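Local coordinates for protein glutathione reductase (Bartonella henselae, PDB 3O0H) that probably catalyses the NADPH-dependent reduction of glutathione disulfide to glutathione, using bound FAD and a redox-active disulfide, at residues N182-L187 / V204-I209. Sequence-based numbering, arbitrary orientation.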
# COMPACT_ATOMS: atom_id res chain seq x y z
N ASN B 182 28.27 3.31 7.06
CA ASN B 182 29.18 3.63 5.96
C ASN B 182 29.89 2.40 5.35
O ASN B 182 30.33 2.46 4.18
CB ASN B 182 30.23 4.66 6.39
CG ASN B 182 29.67 6.10 6.42
OD1 ASN B 182 28.50 6.35 6.08
ND2 ASN B 182 30.53 7.04 6.81
N GLU B 183 30.02 1.32 6.12
CA GLU B 183 30.80 0.14 5.70
C GLU B 183 29.93 -1.11 5.50
O GLU B 183 30.32 -2.00 4.76
CB GLU B 183 31.89 -0.18 6.72
CG GLU B 183 33.01 0.86 6.78
CD GLU B 183 32.63 2.08 7.63
OE1 GLU B 183 31.90 1.94 8.64
OE2 GLU B 183 33.04 3.17 7.27
N ILE B 184 28.75 -1.10 6.09
CA ILE B 184 27.90 -2.28 6.25
C ILE B 184 27.43 -2.90 4.93
O ILE B 184 27.21 -4.12 4.85
CB ILE B 184 26.67 -1.96 7.17
CG1 ILE B 184 26.06 -3.22 7.71
CG2 ILE B 184 25.57 -1.16 6.39
CD1 ILE B 184 26.97 -4.03 8.64
N PHE B 185 27.28 -2.07 3.90
CA PHE B 185 26.78 -2.51 2.61
C PHE B 185 27.83 -3.28 1.81
O PHE B 185 27.47 -3.96 0.82
CB PHE B 185 26.32 -1.31 1.77
CG PHE B 185 25.15 -0.58 2.37
CD1 PHE B 185 23.91 -1.18 2.46
CD2 PHE B 185 25.30 0.71 2.88
CE1 PHE B 185 22.82 -0.51 3.03
CE2 PHE B 185 24.20 1.38 3.47
CZ PHE B 185 22.99 0.80 3.51
N ASP B 186 29.10 -3.11 2.18
CA ASP B 186 30.19 -3.52 1.33
C ASP B 186 31.06 -4.64 1.88
O ASP B 186 32.14 -4.86 1.37
CB ASP B 186 31.03 -2.31 0.97
CG ASP B 186 30.24 -1.29 0.16
OD1 ASP B 186 29.41 -1.72 -0.67
OD2 ASP B 186 30.47 -0.07 0.35
N LEU B 187 30.55 -5.35 2.88
CA LEU B 187 31.23 -6.53 3.43
C LEU B 187 31.69 -7.41 2.31
O LEU B 187 30.95 -7.63 1.37
CB LEU B 187 30.29 -7.32 4.35
CG LEU B 187 29.81 -6.54 5.56
CD1 LEU B 187 28.82 -7.35 6.35
CD2 LEU B 187 31.01 -6.12 6.39
N VAL B 204 17.45 -1.60 14.05
CA VAL B 204 16.41 -2.57 13.85
C VAL B 204 16.25 -2.95 12.37
O VAL B 204 15.95 -4.11 12.07
CB VAL B 204 15.03 -2.22 14.45
CG1 VAL B 204 15.16 -1.95 15.94
CG2 VAL B 204 14.31 -1.12 13.71
N GLU B 205 16.48 -2.01 11.48
CA GLU B 205 16.38 -2.32 10.04
C GLU B 205 17.45 -3.34 9.67
O GLU B 205 17.16 -4.30 9.00
CB GLU B 205 16.47 -1.07 9.19
CG GLU B 205 15.16 -0.27 9.19
CD GLU B 205 15.25 1.08 8.52
OE1 GLU B 205 16.36 1.58 8.26
OE2 GLU B 205 14.19 1.68 8.26
N PHE B 206 18.69 -3.09 10.09
CA PHE B 206 19.81 -3.97 9.73
C PHE B 206 19.78 -5.29 10.49
O PHE B 206 20.09 -6.29 9.92
CB PHE B 206 21.15 -3.25 9.91
CG PHE B 206 21.48 -2.33 8.76
CD1 PHE B 206 21.92 -2.87 7.55
CD2 PHE B 206 21.28 -0.98 8.86
CE1 PHE B 206 22.20 -2.03 6.46
CE2 PHE B 206 21.61 -0.13 7.79
CZ PHE B 206 22.04 -0.68 6.60
N ALA B 207 19.35 -5.30 11.74
CA ALA B 207 19.10 -6.58 12.43
C ALA B 207 18.17 -7.47 11.61
O ALA B 207 18.48 -8.65 11.41
CB ALA B 207 18.59 -6.40 13.89
N ASN B 208 17.05 -6.93 11.13
CA ASN B 208 16.12 -7.73 10.40
C ASN B 208 16.63 -8.13 9.02
O ASN B 208 16.32 -9.24 8.54
CB ASN B 208 14.74 -7.06 10.32
CG ASN B 208 14.01 -7.10 11.62
OD1 ASN B 208 13.70 -8.21 12.14
ND2 ASN B 208 13.76 -5.93 12.19
N ILE B 209 17.42 -7.26 8.40
CA ILE B 209 18.06 -7.59 7.12
C ILE B 209 18.99 -8.79 7.29
O ILE B 209 18.85 -9.78 6.59
CB ILE B 209 18.81 -6.37 6.53
CG1 ILE B 209 17.82 -5.40 5.88
CG2 ILE B 209 19.86 -6.76 5.46
CD1 ILE B 209 18.40 -3.98 5.76
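Helix 201-212 follows the first strand, 193-197, of the second Rossmann-type domain, the one expected to take NADPH in this family, and its Phe206 reaches across to Ile184 and Phe185 in the loop that leads into that strand. The contact is small, wholly apolar and buried, built from three side chains with no hydrogen bond between the two segments. The nearest CA atoms, those of Ile184 and Phe206, stand 9.0 Å apart, so the far end of the Phe206 ring does the bridging. With CG anti to its own carbonyl carbon (chi1 -80°), Phe206 sends its ring away from the helix, and the side chain comes within about 4 Å of the bound FAD. The contact therefore sits beside the flavin cofactor.

Against Phe185 the rings form an offset edge-to-face pair: the edge of Phe206 is turned toward the face of Phe185, with centroids 5.5 Å apart and planes at 62°. Phe185 CE1 lies 3.7 Å from Phe206 CZ, close to the plane of the Phe206 ring. Tyr75 of helix 69-88 makes a further edge-to-face pair with Phe185, and its hydroxyl hydrogen-bonds to Phe185 O, tying the loop to the FAD-binding part of the chain. Glu205, next to Phe206, forms a salt bridge with Lys72 of that same helix.

Ile184 meets Phe206 through its CG2 branch, while its side chain runs past the phenylalanine in the opposite direction. This methyl also lies 3.9 Å above the centre of one Phe185 face, and its closest approach across the contact is 3.5 Å, from Ile184 CG2 to Phe206 CE1.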